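Local structure of Cfl (Pectobacterium brasiliense, 7A9J) at residues A[130-134]-A[151-155]; A[101-105]-A[235-239]; A[72-78]-A[96-102]; A[86-90]-A[246-250]. The protein probably activates carboxylic acids with ATP, as coronafacic acid ligase of the AMP-binding enzyme family, for amide bond formation. The protein carries 1 engineered substitution. One frame throughout, in Å; residues are numbered along the deposited sequence. Where two conformers were deposited one is given.

Contacts 3 and 4 are buried, while contacts 1 and 2 are only partly so. Contact 3 (72-78 with 96-102) joins two neighbouring strands of a parallel sheet mainly through backbone hydrogen bonds. The helix between those strands, 83-95, carries one half of contact 4, where apolar and aromatic side chains meet helix 240-251 without a hydrogen bond. Contact 2 takes over where contact 3 ends, sharing Pro101 and Leu102, and combines packing of an isoleucine with water bridges to an aspartate. Contact 1 lies farthest out, about 30 Å between its centre and that of the chain, and relies on a tyrosine hydroxyl, an aspartate and lysines.

Contact 1: A[130-134]-A[151-155]; sequences FYETK and LKIED
Lys152 lays its side chain over one face of the Tyr131 ring, with CE 3.7 Å from the ring centroid in a CH-pi contact. Beyond it NZ stands 4.6 Å from the same centroid, 12° off the ring normal, which makes a cation-pi pair. Beyond CG the lysine chain is extended, and this carries its methylene groups from the phenol oxygen across to the ring centre. The opposite face is covered by Phe130 CD2 of the same helix, leaving Tyr131 sandwiched. Its hydroxyl donates to Asp155 OD2 over 2.5 Å, using the carboxylate's anti lone pair, and accepts from the backbone Lys152 N at 2.9 Å. Tyrosine suits this place because a flat ring offers two faces to Phe130 and Lys152 while its single oxygen serves two polar partners. The contact ties the end of helix 127-132 to the short 3-10 turn 153-155, in the loop joining the last two strands of the five-stranded parallel sheet. Lys134 reaches the other carboxylate oxygen: NZ and Asp155 OD1 are 3.9 Å apart, a long salt bridge, and water 1 spans them at 2.7 Å from each. That ammonium also pairs with Glu138. On the buried side, Leu151 CD1 packs 3.9 Å from Phe130 CE2, and both residues rest against Thr160 of strand 160-162.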
loop_
_atom_site.group_PDB
_atom_site.type_symbol
_atom_site.label_atom_id
_atom_site.label_comp_id
_atom_site.label_asym_id
_atom_site.label_seq_id
_atom_site.Cartn_x
_atom_site.Cartn_y
_atom_site.Cartn_z
ATOM N N PHE A 130 20.600 9.916 -4.850
ATOM C CA PHE A 130 21.903 10.239 -4.285
ATOM C C PHE A 130 22.205 11.727 -4.331
ATOM O O PHE A 130 22.723 12.278 -3.365
ATOM C CB PHE A 130 23.011 9.429 -5.027
ATOM C CG PHE A 130 24.390 9.716 -4.503
ATOM C CD1 PHE A 130 24.782 9.192 -3.270
ATOM C CD2 PHE A 130 25.292 10.425 -5.260
ATOM C CE1 PHE A 130 26.090 9.480 -2.789
ATOM C CE2 PHE A 130 26.582 10.762 -4.772
ATOM C CZ PHE A 130 26.976 10.241 -3.535
ATOM N N TYR A 131 22.023 12.385 -5.481
ATOM C CA TYR A 131 22.536 13.729 -5.567
ATOM C C TYR A 131 21.662 14.702 -4.779
ATOM O O TYR A 131 22.133 15.766 -4.410
ATOM C CB TYR A 131 22.682 14.169 -7.024
ATOM C CG TYR A 131 23.999 13.644 -7.545
ATOM C CD1 TYR A 131 25.189 14.260 -7.170
ATOM C CD2 TYR A 131 24.050 12.495 -8.335
ATOM C CE1 TYR A 131 26.456 13.764 -7.652
ATOM C CE2 TYR A 131 25.296 11.999 -8.797
ATOM C CZ TYR A 131 26.449 12.614 -8.419
ATOM O OH TYR A 131 27.695 12.154 -8.883
ATOM N N GLU A 132 20.436 14.290 -4.478
ATOM C CA GLU A 132 19.588 15.094 -3.584
ATOM C C GLU A 132 20.029 14.982 -2.123
ATOM O O GLU A 132 19.597 15.778 -1.269
ATOM C CB GLU A 132 18.140 14.587 -3.706
ATOM C CG GLU A 132 17.380 15.156 -4.899
ATOM C CD GLU A 132 16.090 14.374 -5.239
ATOM O OE1 GLU A 132 15.710 13.399 -4.524
ATOM O OE2 GLU A 132 15.444 14.749 -6.247
ATOM N N THR A 133 20.851 13.982 -1.821
ATOM C CA THR A 133 21.165 13.545 -0.465
ATOM C C THR A 133 22.667 13.374 -0.256
ATOM O O THR A 133 23.083 12.702 0.693
ATOM C CB THR A 133 20.460 12.216 -0.192
ATOM O OG1 THR A 133 19.177 12.229 -0.822
ATOM C CG2 THR A 133 20.212 12.059 1.312
ATOM N N LYS A 134 23.481 13.927 -1.148
ATOM C CA LYS A 134 24.868 13.481 -1.265
ATOM C C LYS A 134 25.661 13.764 0.012
ATOM O O LYS A 134 26.377 12.896 0.528
ATOM C CB LYS A 134 25.535 14.199 -2.448
ATOM C CG LYS A 134 27.011 13.750 -2.625
ATOM C CD LYS A 134 27.516 14.097 -3.987
ATOM C CE LYS A 134 29.005 13.705 -4.133
ATOM N NZ LYS A 134 29.986 14.457 -3.294
ATOM N N LEU A 151 26.534 7.572 -11.200
ATOM C CA LEU A 151 27.479 8.455 -10.514
ATOM C C LEU A 151 28.269 9.312 -11.495
ATOM O O LEU A 151 28.834 8.798 -12.475
ATOM C CB LEU A 151 28.423 7.600 -9.651
ATOM C CG LEU A 151 29.403 8.370 -8.764
ATOM C CD1 LEU A 151 28.549 9.004 -7.593
ATOM C CD2 LEU A 151 30.489 7.474 -8.214
ATOM N N LYS A 152 28.375 10.624 -11.228
ATOM C CA LYS A 152 29.265 11.456 -12.031
ATOM C C LYS A 152 30.711 11.088 -11.742
ATOM O O LYS A 152 31.082 10.769 -10.607
ATOM C CB LYS A 152 29.037 12.950 -11.739
ATOM C CG LYS A 152 27.541 13.272 -11.801
ATOM C CD LYS A 152 27.266 14.764 -11.537
ATOM C CE LYS A 152 25.751 14.956 -11.174
ATOM N NZ LYS A 152 25.408 16.425 -11.230
ATOM N N ILE A 153 31.530 11.041 -12.790
ATOM C CA ILE A 153 32.863 10.499 -12.568
ATOM C C ILE A 153 33.680 11.325 -11.588
ATOM O O ILE A 153 34.508 10.772 -10.863
ATOM C CB ILE A 153 33.615 10.353 -13.911
ATOM C CG1 ILE A 153 33.645 11.660 -14.696
ATOM C CG2 ILE A 153 32.965 9.262 -14.751
ATOM C CD1 ILE A 153 34.365 11.488 -15.990
ATOM N N GLU A 154 33.504 12.648 -11.558
ATOM C CA GLU A 154 34.264 13.427 -10.575
ATOM C C GLU A 154 33.925 13.070 -9.121
ATOM O O GLU A 154 34.634 13.549 -8.217
ATOM C CB GLU A 154 34.054 14.923 -10.772
ATOM C CG GLU A 154 32.633 15.444 -10.541
ATOM C CD GLU A 154 31.727 15.240 -11.741
ATOM O OE1 GLU A 154 30.645 15.879 -11.749
ATOM O OE2 GLU A 154 32.112 14.455 -12.670
ATOM N N ASP A 155 32.888 12.279 -8.876
ATOM C CA ASP A 155 32.481 11.865 -7.531
ATOM C C ASP A 155 32.859 10.429 -7.199
ATOM O O ASP A 155 32.487 9.934 -6.132
ATOM C CB ASP A 155 30.960 12.054 -7.340
ATOM C CG ASP A 155 30.545 13.521 -7.475
ATOM O OD1 ASP A 155 31.284 14.404 -6.983
ATOM O OD2 ASP A 155 29.509 13.762 -8.127
HETATM O O HOH W 1 32.421 14.237 -4.500
#

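Contact 2: A[101-105]-A[235-239]; sequences PLSLK and VDLIS
Ile238 has chi1 at -149°, well off a staggered value, and this turns CG2 and CG1 onto different parts of segment 101-105. CG2 lies 3.8 Å from Ser103 CA and close to the side chain of Leu104, whereas CG1 comes 3.5 Å from Leu102 O and also meets Pro101. A branched aliphatic residue suits the spot because its two arms can cover successive residues of a chain that is leaving its strand. Pro101 presents its CB to the backbone as well, 3.3 Å from Ile238 O. The type I turn from Asp236 to Ser239, closed by Ser239 N donating to Asp236 O, brings Ile238 and Asp236 to the same neighbour. Asp236 completes the contact through water. Water 2 accepts from Leu104 N and donates to Asp236 OD2, 2.7 Å on each side, while water 3 receives a weak bond from Lys105 NZ and donates to Asp236 OD1. The lysine NZ remains 4.2 Å from Asp236 OD2, beyond a salt bridge, so any attraction between the charges is probably weak, and the link runs mainly through water 3. Leu104 CD1 packs against that carboxylate, and Ser103 OG accepts from Lys105 N at 3.0 Å, an ST turn that shapes the loop. Segment 101-105 runs from strand 98-101 toward helix 108-117; segment 235-239 leads from strand 230-233 into helix 240-251. Between them, Ile238 also reaches Ile77 of strand 74-78 and Leu85 and Tyr89 of helix 83-95.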
loop_
_atom_site.group_PDB
_atom_site.type_symbol
_atom_site.label_atom_id
_atom_site.label_comp_id
_atom_site.label_asym_id
_atom_site.label_seq_id
_atom_site.Cartn_x
_atom_site.Cartn_y
_atom_site.Cartn_z
ATOM N N PRO A 101 15.139 -0.519 2.784
ATOM C CA PRO A 101 14.644 0.402 1.771
ATOM C C PRO A 101 14.346 1.776 2.382
ATOM O O PRO A 101 13.773 1.895 3.490
ATOM C CB PRO A 101 13.371 -0.282 1.252
ATOM C CG PRO A 101 13.335 -1.647 1.884
ATOM C CD PRO A 101 14.245 -1.663 3.049
ATOM N N LEU A 102 14.814 2.818 1.700
ATOM C CA LEU A 102 14.638 4.206 2.141
ATOM C C LEU A 102 13.612 4.877 1.243
ATOM O O LEU A 102 13.887 5.145 0.071
ATOM C CB LEU A 102 15.942 5.001 2.103
ATOM C CG LEU A 102 17.064 4.362 2.903
ATOM C CD1 LEU A 102 18.397 5.136 2.690
ATOM C CD2 LEU A 102 16.653 4.273 4.350
ATOM N N SER A 103 12.456 5.205 1.829
ATOM C CA SER A 103 11.333 5.688 1.058
ATOM C C SER A 103 11.702 6.979 0.332
ATOM O O SER A 103 12.482 7.797 0.824
ATOM C CB SER A 103 10.129 5.930 2.024
ATOM O OG SER A 103 9.315 6.987 1.576
ATOM N N LEU A 104 11.186 7.139 -0.888
ATOM C CA LEU A 104 11.468 8.341 -1.651
ATOM C C LEU A 104 10.783 9.577 -1.080
ATOM O O LEU A 104 11.087 10.683 -1.532
ATOM C CB LEU A 104 11.055 8.160 -3.117
ATOM C CG LEU A 104 11.531 6.864 -3.810
ATOM C CD1 LEU A 104 11.237 6.909 -5.326
ATOM C CD2 LEU A 104 13.027 6.612 -3.534
ATOM N N LYS A 105 9.864 9.420 -0.115
ATOM C CA LYS A 105 9.228 10.551 0.525
ATOM C C LYS A 105 10.089 11.142 1.626
ATOM O O LYS A 105 9.796 12.237 2.056
ATOM C CB LYS A 105 7.852 10.145 1.095
ATOM C CG LYS A 105 7.033 9.326 0.054
ATOM C CD LYS A 105 5.544 9.683 0.034
ATOM C CE LYS A 105 4.839 8.937 -1.105
ATOM N NZ LYS A 105 5.492 9.174 -2.439
ATOM N N VAL A 235 2.510 1.835 -6.415
ATOM C CA VAL A 235 3.239 2.275 -5.231
ATOM C C VAL A 235 4.732 2.044 -5.519
ATOM O O VAL A 235 5.059 1.033 -6.109
ATOM C CB VAL A 235 2.778 1.439 -4.047
ATOM C CG1 VAL A 235 3.709 1.662 -2.880
ATOM C CG2 VAL A 235 1.268 1.850 -3.681
ATOM N N ASP A 236 5.597 2.981 -5.138
ATOM C CA ASP A 236 7.028 2.812 -5.401
ATOM C C ASP A 236 7.542 1.450 -4.971
ATOM O O ASP A 236 7.209 0.931 -3.897
ATOM C CB ASP A 236 7.879 3.878 -4.675
ATOM C CG ASP A 236 7.534 5.313 -5.036
ATOM O OD1 ASP A 236 7.027 5.595 -6.142
ATOM O OD2 ASP A 236 7.829 6.180 -4.197
ATOM N N LEU A 237 8.473 0.910 -5.796
ATOM C CA LEU A 237 9.063 -0.391 -5.503
ATOM C C LEU A 237 9.943 -0.364 -4.257
ATOM O O LEU A 237 10.251 -1.415 -3.699
ATOM C CB LEU A 237 9.887 -0.861 -6.745
ATOM C CG LEU A 237 10.612 -2.205 -6.622
ATOM C CD1 LEU A 237 9.673 -3.353 -6.239
ATOM C CD2 LEU A 237 11.299 -2.412 -8.032
ATOM N N ILE A 238 10.314 0.816 -3.785
ATOM C CA ILE A 238 11.028 0.932 -2.513
ATOM C C ILE A 238 10.085 0.734 -1.330
ATOM O O ILE A 238 10.541 0.568 -0.204
ATOM C CB ILE A 238 11.741 2.295 -2.505
ATOM C CG1 ILE A 238 13.054 2.278 -1.685
ATOM C CG2 ILE A 238 10.852 3.378 -1.941
ATOM C CD1 ILE A 238 14.185 1.371 -2.258
ATOM N N SER A 239 8.800 0.694 -1.572
ATOM C CA SER A 239 7.832 0.596 -0.437
ATOM C C SER A 239 7.452 -0.868 -0.178
ATOM O O SER A 239 7.239 -1.632 -1.116
ATOM C CB SER A 239 6.591 1.396 -0.786
ATOM O OG SER A 239 5.699 1.407 0.336
HETATM O O HOH W 2 8.832 5.976 -1.685
HETATM O O HOH W 3 4.725 7.356 -5.094
#

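Contact 3: A[72-78]-A[96-102]; sequences GDRISIH and GAVFVPL
Strands 74-78 and 98-101 are the two parallel strands of a beta-alpha-beta unit whose connecting helix is 83-95. Their backbones zip together: Ile75 N donates to Val98 O at 2.8 Å with a nearly straight 171° N-H...O angle, and Ile75 O accepts from Val100 N. Ile77 repeats the pattern, taking Val100 O with its N-H and receiving Leu102 N at its own O. The approaches are not alike, for Ile77 N stands 45° out of the plane of the Val100 carbonyl. Before the strands start, Gly72 N bonds to Gly96 O at 2.9 Å; both glycines have positive phi, which suits residues without a side chain.

On the face turned to helix 83-95, Ile77 CD1 touches Phe99 CB at 3.5 Å and Ile75 CD1 meets Ala97 CB at 3.9 Å. Phe99 CG sits between its backbone N and carbonyl carbon (chi1 56°), and the ring turns away from strand 74-78 to meet Tyr89, with Ile77 CD1 still beside it. The other face carries Arg74, lying alongside Val98, with Ser76 and Val100. Leu102 CD1 packs 3.7 Å from Ser76 CB, while Leu102 O lies at the edge of the His78 ring, 3.4 Å from CD2. Beta-branched Ile75, Ile77, Val98 and Val100 suit extended, buried strands, here in the parallel beta-alpha-beta crossover at the edge of the five-stranded sheet, strand 98-101 being outermost in this chain.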
loop_
_atom_site.group_PDB
_atom_site.type_symbol
_atom_site.label_atom_id
_atom_site.label_comp_id
_atom_site.label_asym_id
_atom_site.label_seq_id
_atom_site.Cartn_x
_atom_site.Cartn_y
_atom_site.Cartn_z
ATOM N N GLY A 72 24.469 -10.659 7.036
ATOM C CA GLY A 72 24.181 -9.870 8.218
ATOM C C GLY A 72 24.519 -8.387 8.133
ATOM O O GLY A 72 24.026 -7.606 8.959
ATOM N N ASP A 73 25.354 -7.979 7.179
ATOM C CA ASP A 73 25.581 -6.559 6.943
ATOM C C ASP A 73 24.299 -5.899 6.436
ATOM O O ASP A 73 23.526 -6.500 5.691
ATOM C CB ASP A 73 26.693 -6.351 5.902
ATOM C CG ASP A 73 28.080 -6.729 6.417
ATOM O OD1 ASP A 73 28.278 -6.923 7.642
ATOM O OD2 ASP A 73 28.990 -6.833 5.570
ATOM N N ARG A 74 24.110 -4.635 6.781
ATOM C CA ARG A 74 22.890 -3.911 6.430
ATOM C C ARG A 74 23.194 -2.948 5.290
ATOM O O ARG A 74 24.147 -2.183 5.348
ATOM C CB ARG A 74 22.311 -3.195 7.660
ATOM C CG ARG A 74 22.099 -4.249 8.764
ATOM C CD ARG A 74 21.501 -3.665 9.952
ATOM N NE ARG A 74 21.256 -4.630 11.005
ATOM C CZ ARG A 74 20.751 -4.278 12.187
ATOM N NH1 ARG A 74 20.475 -2.997 12.413
ATOM N NH2 ARG A 74 20.544 -5.180 13.144
ATOM N N ILE A 75 22.366 -2.988 4.254
ATOM C CA ILE A 75 22.533 -2.160 3.079
ATOM C C ILE A 75 21.306 -1.270 2.937
ATOM O O ILE A 75 20.187 -1.777 2.787
ATOM C CB ILE A 75 22.678 -3.014 1.815
ATOM C CG1 ILE A 75 23.769 -4.055 2.012
ATOM C CG2 ILE A 75 22.973 -2.084 0.609
ATOM C CD1 ILE A 75 24.084 -4.765 0.684
ATOM N N SER A 76 21.511 0.052 2.980
ATOM C CA SER A 76 20.419 0.996 2.707
ATOM C C SER A 76 20.236 1.121 1.201
ATOM O O SER A 76 21.213 1.238 0.466
ATOM C CB SER A 76 20.731 2.363 3.308
ATOM O OG SER A 76 20.570 2.322 4.705
ATOM N N ILE A 77 18.986 1.078 0.740
ATOM C CA ILE A 77 18.677 1.084 -0.682
ATOM C C ILE A 77 17.771 2.275 -0.939
ATOM O O ILE A 77 16.772 2.481 -0.230
ATOM C CB ILE A 77 17.989 -0.223 -1.127
ATOM C CG1 ILE A 77 18.897 -1.421 -0.828
ATOM C CG2 ILE A 77 17.763 -0.174 -2.630
ATOM C CD1 ILE A 77 18.294 -2.758 -1.236
ATOM N N HIS A 78 18.088 3.023 -1.964
ATOM C CA HIS A 78 17.460 4.347 -2.040
ATOM C C HIS A 78 17.360 4.681 -3.533
ATOM O O HIS A 78 18.208 5.363 -4.081
ATOM C CB HIS A 78 18.301 5.348 -1.247
ATOM C CG HIS A 78 17.730 6.737 -1.142
ATOM N ND1 HIS A 78 18.536 7.862 -1.259
ATOM C CD2 HIS A 78 16.492 7.197 -0.802
ATOM C CE1 HIS A 78 17.807 8.946 -1.063
ATOM N NE2 HIS A 78 16.577 8.575 -0.742
ATOM N N GLY A 96 22.294 -13.019 2.032
ATOM C CA GLY A 96 21.937 -12.771 3.411
ATOM C C GLY A 96 22.282 -11.388 3.887
ATOM O O GLY A 96 22.414 -11.180 5.096
ATOM N N ALA A 97 22.505 -10.452 2.975
ATOM C CA ALA A 97 22.624 -9.066 3.387
ATOM C C ALA A 97 21.235 -8.507 3.655
ATOM O O ALA A 97 20.275 -8.786 2.928
ATOM C CB ALA A 97 23.352 -8.222 2.329
ATOM N N VAL A 98 21.142 -7.749 4.738
ATOM C CA VAL A 98 19.874 -7.190 5.202
ATOM C C VAL A 98 19.587 -5.916 4.416
ATOM O O VAL A 98 20.370 -4.961 4.457
ATOM C CB VAL A 98 19.978 -6.915 6.704
ATOM C CG1 VAL A 98 18.700 -6.236 7.258
ATOM C CG2 VAL A 98 20.302 -8.204 7.428
ATOM N N PHE A 99 18.481 -5.879 3.680
ATOM C CA PHE A 99 18.237 -4.652 2.939
ATOM C C PHE A 99 17.286 -3.726 3.684
ATOM O O PHE A 99 16.379 -4.174 4.385
ATOM C CB PHE A 99 17.729 -4.886 1.524
ATOM C CG PHE A 99 16.475 -5.725 1.400
ATOM C CD1 PHE A 99 15.250 -5.099 1.160
ATOM C CD2 PHE A 99 16.539 -7.117 1.414
ATOM C CE1 PHE A 99 14.077 -5.834 0.958
ATOM C CE2 PHE A 99 15.347 -7.890 1.217
ATOM C CZ PHE A 99 14.109 -7.207 1.007
ATOM N N VAL A 100 17.548 -2.431 3.546
ATOM C CA VAL A 100 16.854 -1.379 4.323
ATOM C C VAL A 100 16.355 -0.358 3.308
ATOM O O VAL A 100 17.071 0.591 2.973
ATOM C CB VAL A 100 17.767 -0.713 5.369
ATOM C CG1 VAL A 100 16.924 0.257 6.249
ATOM C CG2 VAL A 100 18.466 -1.747 6.227
ATOM N N PRO A 101 15.139 -0.519 2.784
ATOM C CA PRO A 101 14.644 0.402 1.771
ATOM C C PRO A 101 14.346 1.776 2.382
ATOM O O PRO A 101 13.773 1.895 3.490
ATOM C CB PRO A 101 13.371 -0.282 1.252
ATOM C CG PRO A 101 13.335 -1.647 1.884
ATOM C CD PRO A 101 14.245 -1.663 3.049
ATOM N N LEU A 102 14.814 2.818 1.700
ATOM C CA LEU A 102 14.638 4.206 2.141
ATOM C C LEU A 102 13.612 4.877 1.243
ATOM O O LEU A 102 13.887 5.145 0.071
ATOM C CB LEU A 102 15.942 5.001 2.103
ATOM C CG LEU A 102 17.064 4.362 2.903
ATOM C CD1 LEU A 102 18.397 5.136 2.690
ATOM C CD2 LEU A 102 16.653 4.273 4.350
#

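Contact 4: A[86-90]-A[246-250]; sequences IATYY and TFAAL
Aromatic contact is led by Phe247, whose side chain slides past that of Tyr90 in the opposite direction. The centroids lie 5.0 Å apart with planes at 56°, an oblique meeting in which Phe247 CE1 stands over the rim of one tyrosine face. Tyr90 OH comes 3.3 Å from Phe247 CD1, so the phenol end lies against ring carbon. With chi1 at -65°, Phe247 has CG beside its backbone N, and its ring reaches Tyr89, whose CB lies at the edge of the Phe247 ring, near its plane, 3.9 Å from Phe247 CZ.

Aliphatic groups pack beside the rings. Ile86 has two conformers; in the one described it meets Thr246 tip to tip, CD1 to CG2, and the same CD1 lies 3.6 Å from Phe247 CE1. This conformer also reaches Leu250 end on, through Ile86 CG1 and Leu250 CD1 at 4.0 Å. Leu250 CD1 then touches the edge of the Tyr90 ring, 3.8 Å from CE2. Threonine suits its place because its methyl faces Ile86 while OG1 bonds back to Ser242 O within its own helix.

No hydrogen bond crosses the contact, but a polar tie lies close by: Tyr89 OH bonds to Leu237 O in the loop ahead of helix 240-251. The segment axes stay 12.1 Å apart and cross at -88°, a distance bridged by bulky side chains. This nearly perpendicular packing joins helices that belong to two different sheets, one linking strands 74-78 and 98-101, the other lying between strands 230-233 and 255-257, as in the layered alpha/beta N-terminal domain of this family.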
loop_
_atom_site.group_PDB
_atom_site.type_symbol
_atom_site.label_atom_id
_atom_site.label_comp_id
_atom_site.label_asym_id
_atom_site.label_seq_id
_atom_site.Cartn_x
_atom_site.Cartn_y
_atom_site.Cartn_z
ATOM N N ILE A 86 15.008 -4.303 -8.174
ATOM C CA ILE A 86 14.558 -5.654 -7.838
ATOM C C ILE A 86 15.736 -6.632 -7.886
ATOM O O ILE A 86 15.824 -7.551 -7.055
ATOM C CB ILE A 86 13.382 -6.069 -8.746
ATOM C CG1 ILE A 86 12.870 -7.490 -8.358
ATOM C CG2 ILE A 86 13.793 -5.953 -10.232
ATOM C CD1 ILE A 86 12.401 -7.655 -6.845
ATOM N N ALA A 87 16.704 -6.412 -8.786
ATOM C CA ALA A 87 17.872 -7.270 -8.776
ATOM C C ALA A 87 18.642 -7.146 -7.465
ATOM O O ALA A 87 19.171 -8.150 -6.943
ATOM C CB ALA A 87 18.743 -6.925 -9.983
ATOM N N THR A 88 18.734 -5.913 -6.933
ATOM C CA THR A 88 19.489 -5.692 -5.703
ATOM C C THR A 88 18.795 -6.339 -4.524
ATOM O O THR A 88 19.455 -6.934 -3.678
ATOM C CB THR A 88 19.639 -4.181 -5.458
ATOM O OG1 THR A 88 20.481 -3.643 -6.501
ATOM C CG2 THR A 88 20.282 -3.903 -4.097
ATOM N N TYR A 89 17.445 -6.233 -4.445
ATOM C CA TYR A 89 16.751 -6.975 -3.388
ATOM C C TYR A 89 17.121 -8.457 -3.434
ATOM O O TYR A 89 17.446 -9.055 -2.408
ATOM C CB TYR A 89 15.222 -6.865 -3.529
ATOM C CG TYR A 89 14.624 -5.542 -3.313
ATOM C CD1 TYR A 89 15.180 -4.619 -2.412
ATOM C CD2 TYR A 89 13.455 -5.210 -3.978
ATOM C CE1 TYR A 89 14.537 -3.387 -2.160
ATOM C CE2 TYR A 89 12.828 -3.974 -3.768
ATOM C CZ TYR A 89 13.363 -3.076 -2.852
ATOM O OH TYR A 89 12.755 -1.863 -2.602
ATOM N N TYR A 90 17.063 -9.072 -4.620
ATOM C CA TYR A 90 17.353 -10.491 -4.682
ATOM C C TYR A 90 18.822 -10.800 -4.395
ATOM O O TYR A 90 19.144 -11.864 -3.821
ATOM C CB TYR A 90 17.022 -11.009 -6.062
ATOM C CG TYR A 90 15.548 -11.340 -6.188
ATOM C CD1 TYR A 90 14.983 -12.361 -5.394
ATOM C CD2 TYR A 90 14.761 -10.724 -7.151
ATOM C CE1 TYR A 90 13.623 -12.737 -5.564
ATOM C CE2 TYR A 90 13.420 -11.092 -7.323
ATOM C CZ TYR A 90 12.883 -12.108 -6.526
ATOM O OH TYR A 90 11.574 -12.481 -6.699
ATOM N N THR A 246 6.000 -7.561 -5.968
ATOM C CA THR A 246 6.981 -7.900 -7.006
ATOM C C THR A 246 7.526 -9.327 -6.808
ATOM O O THR A 246 7.601 -10.115 -7.758
ATOM C CB THR A 246 8.082 -6.835 -6.983
ATOM O OG1 THR A 246 7.505 -5.558 -7.248
ATOM C CG2 THR A 246 9.217 -7.174 -8.096
ATOM N N PHE A 247 7.930 -9.688 -5.585
ATOM C CA PHE A 247 8.380 -11.037 -5.331
ATOM C C PHE A 247 7.277 -12.039 -5.656
ATOM O O PHE A 247 7.529 -13.085 -6.266
ATOM C CB PHE A 247 8.792 -11.270 -3.866
ATOM C CG PHE A 247 9.996 -10.483 -3.417
ATOM C CD1 PHE A 247 11.097 -10.232 -4.287
ATOM C CD2 PHE A 247 10.115 -10.132 -2.101
ATOM C CE1 PHE A 247 12.197 -9.530 -3.800
ATOM C CE2 PHE A 247 11.213 -9.420 -1.630
ATOM C CZ PHE A 247 12.285 -9.162 -2.458
ATOM N N ALA A 248 6.047 -11.729 -5.237
ATOM C CA ALA A 248 4.969 -12.693 -5.418
ATOM C C ALA A 248 4.636 -12.873 -6.885
ATOM O O ALA A 248 4.420 -14.011 -7.317
ATOM C CB ALA A 248 3.696 -12.218 -4.644
ATOM N N ALA A 249 4.612 -11.776 -7.660
ATOM C CA ALA A 249 4.307 -11.878 -9.082
ATOM C C ALA A 249 5.367 -12.710 -9.808
ATOM O O ALA A 249 5.046 -13.600 -10.577
ATOM C CB ALA A 249 4.272 -10.501 -9.765
ATOM N N LEU A 250 6.641 -12.411 -9.553
ATOM C CA LEU A 250 7.724 -13.161 -10.195
ATOM C C LEU A 250 7.674 -14.626 -9.811
ATOM O O LEU A 250 7.813 -15.485 -10.679
ATOM C CB LEU A 250 9.079 -12.535 -9.842
ATOM C CG LEU A 250 9.257 -11.112 -10.381
ATOM C CD1 LEU A 250 10.566 -10.483 -9.806
ATOM C CD2 LEU A 250 9.334 -11.144 -11.914
#